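Local coordinates for protein carbon monoxide dehydrogenase (PDB 6T7J) that catalyses, in its nickel-loaded form, the oxidation of carbon monoxide to carbon dioxide, probably at cluster C, which lacks nickel here, with further iron-sulfur clusters probably relaying electrons, at residues A[3-9]-A[27-33]; A[130-134]-A[149-153]. One frame throughout, in Å; residues are numbered along the deposited sequence.

Contact 1 of 2, residues A[3-9]-A[27-33]; sequences EYIKYRV and AEEEGIK
Residues 3-9 form a largely extended N-terminal arm, K6 alone in helical phi/psi, across the C-terminal end of helix 20-30 in segment 27-33. CA atoms come closest at E3 and G31, 5.0 Å apart, where E3 N donates to G31 O (3.2 Å). I5, chi1 m and chi2 t, sends CD1 onto the last turn, 3.6 Å from E28 CA, and beyond it to 3.8 Å from I32 O. That turn ends in a Schellman motif: G31 has phi/psi 75/33, I32 N bonds to A27 O (2.7 Å) and G31 N to E28 O (3.0 Å). Positive phi favours glycine, and a CB would clash with E3 O. E28 (chi1 m, chi2 -148° between wells, chi3 -8°) reaches the far end of the arm, its OE2 accepting V9 N at 2.7 Å and also bonding H37. Its OE1 lies over one face of the R8 guanidinium (chi1 m, chi2 and chi3 t), so the salt bridge, R8 NE to E28 OE1 at 3.4 Å, is purely electrostatic. K33, m then t throughout, reaches across to the start of the arm, its CE 3.6 Å from E3 CD and 3.9 Å from Y4 O; its NZ pairs with E41.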
loop_
_atom_site.group_PDB
_atom_site.type_symbol
_atom_site.label_atom_id
_atom_site.label_comp_id
_atom_site.label_asym_id
_atom_site.label_seq_id
_atom_site.Cartn_x
_atom_site.Cartn_y
_atom_site.Cartn_z
ATOM N N GLU A 3 -30.368 3.959 20.174
ATOM C CA GLU A 3 -29.134 4.220 20.899
ATOM C C GLU A 3 -29.226 5.533 21.665
ATOM O O GLU A 3 -29.985 6.437 21.303
ATOM C CB GLU A 3 -27.938 4.270 19.943
ATOM C CG GLU A 3 -26.641 3.771 20.541
ATOM C CD GLU A 3 -25.753 3.107 19.511
ATOM O OE1 GLU A 3 -25.955 3.357 18.305
ATOM O OE2 GLU A 3 -24.853 2.336 19.909
ATOM N N TYR A 4 -28.430 5.633 22.727
ATOM C CA TYR A 4 -28.322 6.859 23.508
ATOM C C TYR A 4 -27.286 7.771 22.861
ATOM O O TYR A 4 -26.106 7.414 22.773
ATOM C CB TYR A 4 -27.935 6.556 24.955
ATOM C CG TYR A 4 -29.100 6.195 25.851
ATOM C CD1 TYR A 4 -30.143 7.087 26.066
ATOM C CD2 TYR A 4 -29.151 4.962 26.487
ATOM C CE1 TYR A 4 -31.209 6.757 26.889
ATOM C CE2 TYR A 4 -30.211 4.624 27.309
ATOM C CZ TYR A 4 -31.236 5.523 27.506
ATOM O OH TYR A 4 -32.289 5.183 28.323
ATOM N N ILE A 5 -27.726 8.941 22.411
ATOM C CA ILE A 5 -26.827 9.922 21.813
ATOM C C ILE A 5 -26.180 10.733 22.929
ATOM O O ILE A 5 -26.866 11.422 23.690
ATOM C CB ILE A 5 -27.577 10.827 20.827
ATOM C CG1 ILE A 5 -28.037 10.012 19.615
ATOM C CG2 ILE A 5 -26.703 12.000 20.406
ATOM C CD1 ILE A 5 -28.433 10.848 18.421
ATOM N N LYS A 6 -24.850 10.655 23.025
ATOM C CA LYS A 6 -24.152 11.292 24.136
ATOM C C LYS A 6 -24.028 12.801 23.942
ATOM O O LYS A 6 -24.197 13.565 24.899
ATOM C CB LYS A 6 -22.774 10.654 24.319
ATOM C CG LYS A 6 -22.054 11.053 25.600
ATOM C CD LYS A 6 -22.980 11.117 26.798
ATOM C CE LYS A 6 -22.519 12.177 27.787
ATOM N NZ LYS A 6 -23.654 12.677 28.609
ATOM N N TYR A 7 -23.734 13.251 22.723
ATOM C CA TYR A 7 -23.610 14.674 22.427
ATOM C C TYR A 7 -24.469 15.007 21.218
ATOM O O TYR A 7 -24.366 14.349 20.178
ATOM C CB TYR A 7 -22.152 15.078 22.163
ATOM C CG TYR A 7 -21.166 14.535 23.171
ATOM C CD1 TYR A 7 -20.699 15.325 24.213
ATOM C CD2 TYR A 7 -20.697 13.234 23.076
ATOM C CE1 TYR A 7 -19.797 14.827 25.135
ATOM C CE2 TYR A 7 -19.793 12.732 23.987
ATOM C CZ TYR A 7 -19.353 13.526 25.018
ATOM O OH TYR A 7 -18.456 13.015 25.927
ATOM N N ARG A 8 -25.306 16.029 21.356
ATOM C CA ARG A 8 -26.182 16.453 20.278
ATOM C C ARG A 8 -25.470 17.452 19.375
ATOM O O ARG A 8 -24.606 18.215 19.815
ATOM C CB ARG A 8 -27.468 17.061 20.837
ATOM C CG ARG A 8 -28.242 16.095 21.716
ATOM C CD ARG A 8 -29.663 16.564 21.986
ATOM N NE ARG A 8 -30.560 15.434 22.205
ATOM C CZ ARG A 8 -31.876 15.480 22.031
ATOM N NH1 ARG A 8 -32.614 14.399 22.250
ATOM N NH2 ARG A 8 -32.454 16.608 21.643
ATOM N N VAL A 9 -25.841 17.434 18.102
ATOM C CA VAL A 9 -25.185 18.230 17.069
ATOM C C VAL A 9 -25.989 19.511 16.874
ATOM O O VAL A 9 -27.161 19.436 16.480
ATOM C CB VAL A 9 -25.071 17.449 15.752
ATOM C CG1 VAL A 9 -24.546 18.346 14.640
ATOM C CG2 VAL A 9 -24.176 16.234 15.940
ATOM N N ALA A 27 -32.707 12.102 13.165
ATOM C CA ALA A 27 -31.842 11.038 13.659
ATOM C C ALA A 27 -31.689 11.114 15.172
ATOM O O ALA A 27 -31.700 10.085 15.858
ATOM C CB ALA A 27 -30.475 11.116 12.982
ATOM N N GLU A 28 -31.541 12.328 15.706
ATOM C CA GLU A 28 -31.409 12.485 17.153
ATOM C C GLU A 28 -32.664 12.015 17.876
ATOM O O GLU A 28 -32.587 11.264 18.856
ATOM C CB GLU A 28 -31.104 13.940 17.498
ATOM C CG GLU A 28 -29.753 14.410 17.012
ATOM C CD GLU A 28 -29.136 15.436 17.929
ATOM O OE1 GLU A 28 -29.831 15.883 18.864
ATOM O OE2 GLU A 28 -27.960 15.797 17.710
ATOM N N GLU A 29 -33.837 12.449 17.408
ATOM C CA GLU A 29 -35.070 12.060 18.087
ATOM C C GLU A 29 -35.358 10.572 17.918
ATOM O O GLU A 29 -36.045 9.979 18.757
ATOM C CB GLU A 29 -36.242 12.903 17.588
ATOM C CG GLU A 29 -36.460 14.182 18.397
ATOM C CD GLU A 29 -37.440 14.001 19.547
ATOM O OE1 GLU A 29 -38.648 14.255 19.345
ATOM O OE2 GLU A 29 -37.003 13.607 20.652
ATOM N N GLU A 30 -34.836 9.953 16.860
ATOM C CA GLU A 30 -34.936 8.508 16.703
ATOM C C GLU A 30 -33.790 7.758 17.371
ATOM O O GLU A 30 -33.825 6.523 17.421
ATOM C CB GLU A 30 -34.987 8.138 15.217
ATOM C CG GLU A 30 -36.393 7.955 14.673
ATOM C CD GLU A 30 -36.477 8.235 13.187
ATOM O OE1 GLU A 30 -37.202 9.174 12.800
ATOM O OE2 GLU A 30 -35.816 7.517 12.409
ATOM N N GLY A 31 -32.785 8.466 17.881
ATOM C CA GLY A 31 -31.656 7.811 18.510
ATOM C C GLY A 31 -30.691 7.168 17.543
ATOM O O GLY A 31 -30.091 6.138 17.869
ATOM N N ILE A 32 -30.523 7.746 16.358
ATOM C CA ILE A 32 -29.661 7.201 15.316
ATOM C C ILE A 32 -28.450 8.114 15.182
ATOM O O ILE A 32 -28.594 9.316 14.924
ATOM C CB ILE A 32 -30.406 7.068 13.979
ATOM C CG1 ILE A 32 -31.524 6.031 14.098
ATOM C CG2 ILE A 32 -29.442 6.695 12.867
ATOM C CD1 ILE A 32 -32.397 5.927 12.867
ATOM N N LYS A 33 -27.259 7.544 15.355
ATOM C CA LYS A 33 -26.026 8.316 15.277
ATOM C C LYS A 33 -25.636 8.553 13.824
ATOM O O LYS A 33 -25.681 7.635 13.001
ATOM C CB LYS A 33 -24.894 7.597 16.010
ATOM C CG LYS A 33 -25.157 7.337 17.484
ATOM C CD LYS A 33 -23.868 6.977 18.213
ATOM C CE LYS A 33 -24.150 6.364 19.574
ATOM N NZ LYS A 33 -22.910 6.199 20.379
#

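Contact 2 of 2, residues A[130-134]-A[149-153]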
loop_
_atom_site.group_PDB
_atom_site.type_symbol
_atom_site.label_atom_id
_atom_site.label_comp_id
_atom_site.label_asym_id
_atom_site.label_seq_id
_atom_site.Cartn_x
_atom_site.Cartn_y
_atom_site.Cartn_z
ATOM N N LEU A 130 -12.728 6.248 -28.943
ATOM C CA LEU A 130 -11.895 5.051 -28.991
ATOM C C LEU A 130 -10.795 5.189 -30.038
ATOM O O LEU A 130 -9.615 4.947 -29.754
ATOM C CB LEU A 130 -12.769 3.825 -29.271
ATOM C CG LEU A 130 -12.136 2.556 -29.851
ATOM C CD1 LEU A 130 -11.072 1.992 -28.928
ATOM C CD2 LEU A 130 -13.209 1.510 -30.119
ATOM N N LYS A 131 -11.163 5.596 -31.255
ATOM C CA LYS A 131 -10.175 5.726 -32.318
ATOM C C LYS A 131 -9.152 6.813 -32.002
ATOM O O LYS A 131 -7.950 6.624 -32.222
ATOM C CB LYS A 131 -10.873 6.002 -33.650
ATOM C CG LYS A 131 -11.695 4.828 -34.164
ATOM C CD LYS A 131 -11.947 4.927 -35.659
ATOM C CE LYS A 131 -13.431 5.069 -35.958
ATOM N NZ LYS A 131 -13.805 4.461 -37.267
ATOM N N SER A 132 -9.602 7.952 -31.466
ATOM C CA SER A 132 -8.663 9.034 -31.178
ATOM C C SER A 132 -7.710 8.660 -30.049
ATOM O O SER A 132 -6.507 8.945 -30.125
ATOM C CB SER A 132 -9.421 10.318 -30.843
ATOM O OG SER A 132 -8.577 11.240 -30.174
ATOM N N LEU A 133 -8.223 8.018 -28.995
ATOM C CA LEU A 133 -7.357 7.582 -27.904
ATOM C C LEU A 133 -6.373 6.520 -28.374
ATOM O O LEU A 133 -5.210 6.514 -27.951
ATOM C CB LEU A 133 -8.202 7.060 -26.740
ATOM C CG LEU A 133 -7.459 6.328 -25.617
ATOM C CD1 LEU A 133 -6.431 7.240 -24.960
ATOM C CD2 LEU A 133 -8.437 5.783 -24.586
ATOM N N ALA A 134 -6.813 5.618 -29.256
ATOM C CA ALA A 134 -5.903 4.605 -29.780
ATOM C C ALA A 134 -4.819 5.233 -30.646
ATOM O O ALA A 134 -3.655 4.820 -30.585
ATOM C CB ALA A 134 -6.686 3.554 -30.567
ATOM N N ILE A 149 -9.675 -2.526 -32.929
ATOM C CA ILE A 149 -9.082 -1.332 -32.333
ATOM C C ILE A 149 -9.225 -1.382 -30.818
ATOM O O ILE A 149 -8.273 -1.114 -30.072
ATOM C CB ILE A 149 -9.734 -0.062 -32.912
ATOM C CG1 ILE A 149 -9.553 0.002 -34.429
ATOM C CG2 ILE A 149 -9.162 1.185 -32.248
ATOM C CD1 ILE A 149 -10.406 1.064 -35.093
ATOM N N ALA A 150 -10.428 -1.727 -30.347
ATOM C CA ALA A 150 -10.670 -1.809 -28.911
ATOM C C ALA A 150 -9.795 -2.870 -28.257
ATOM O O ALA A 150 -9.332 -2.686 -27.129
ATOM C CB ALA A 150 -12.149 -2.087 -28.643
ATOM N N ARG A 151 -9.549 -3.984 -28.953
ATOM C CA ARG A 151 -8.704 -5.041 -28.400
ATOM C C ARG A 151 -7.272 -4.559 -28.215
ATOM O O ARG A 151 -6.669 -4.754 -27.151
ATOM C CB ARG A 151 -8.737 -6.272 -29.308
ATOM C CG ARG A 151 -9.844 -7.264 -28.991
ATOM C CD ARG A 151 -9.542 -8.642 -29.569
ATOM N NE ARG A 151 -9.505 -8.639 -31.031
ATOM C CZ ARG A 151 -10.578 -8.743 -31.812
ATOM N NH1 ARG A 151 -10.442 -8.733 -33.131
ATOM N NH2 ARG A 151 -11.787 -8.857 -31.275
ATOM N N GLU A 152 -6.703 -3.936 -29.250
ATOM C CA GLU A 152 -5.334 -3.434 -29.133
ATOM C C GLU A 152 -5.229 -2.362 -28.050
ATOM O O GLU A 152 -4.291 -2.369 -27.228
ATOM C CB GLU A 152 -4.858 -2.894 -30.481
ATOM C CG GLU A 152 -5.086 -3.853 -31.639
ATOM C CD GLU A 152 -4.682 -3.268 -32.978
ATOM O OE1 GLU A 152 -5.477 -3.367 -33.936
ATOM O OE2 GLU A 152 -3.569 -2.709 -33.074
ATOM N N LEU A 153 -6.193 -1.435 -28.027
ATOM C CA LEU A 153 -6.209 -0.415 -26.987
ATOM C C LEU A 153 -6.287 -1.045 -25.605
ATOM O O LEU A 153 -5.569 -0.633 -24.686
ATOM C CB LEU A 153 -7.379 0.542 -27.203
ATOM C CG LEU A 153 -7.483 1.623 -26.125
ATOM C CD1 LEU A 153 -6.285 2.552 -26.217
ATOM C CD2 LEU A 153 -8.786 2.397 -26.227
#
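L130 (chi1 t, chi2 p) lays its side chain against residues 149-153, with CD1 3.6 Å from L153 CD2, 3.8 Å from A150 CA and 3.9 Å from I149 CG2. This is apolar helix-helix packing between successive helices, 127-136 and 146-162, in the helical part of the prismane/CO dehydrogenase fold. Their local axes approach to 10.0 Å and cross at 42°, running in broadly the same direction. No hydrogen bond links the two segments. L153 fits between L130 and L133 of helix 127-136, its CD2 also lying 3.8 Å from L133 CD2. At A134 the small methyl lets the backbones draw together, to 5.8 Å between the CA atoms of A134 and L153, and A134 CB sits 3.8 Å from I149 CG2. F111 of helix 81-115 covers L130, A150 and L153, while Y236 and I240 of helix 212-242 meet L133. At the more exposed margin only the aliphatic part of K131 takes part, its CG 4.1 Å from I149 CD1.

Overall arrangement
From the N terminus, contact 1 folds the opening arm back on the end of helix 20-30, closing a loop of 17 residues that includes the start of that helix. The chain then passes the cysteines of the Fe2S2 and Fe4S4 pockets and runs along helix 81-115 before contact 2 opens, closing over the 14 residues between its segments, which include the connection between helices 127-136 and 146-162. The contacts are therefore in series, neither nested nor crossed. The centres of contact 1 and contact 2 are about 53 Å apart, on opposite sides of the chain's centre. Contact 1 is a surface join, touching helices 35-42 and 325-330; contact 2 is buried against helices 81-115 and 212-242.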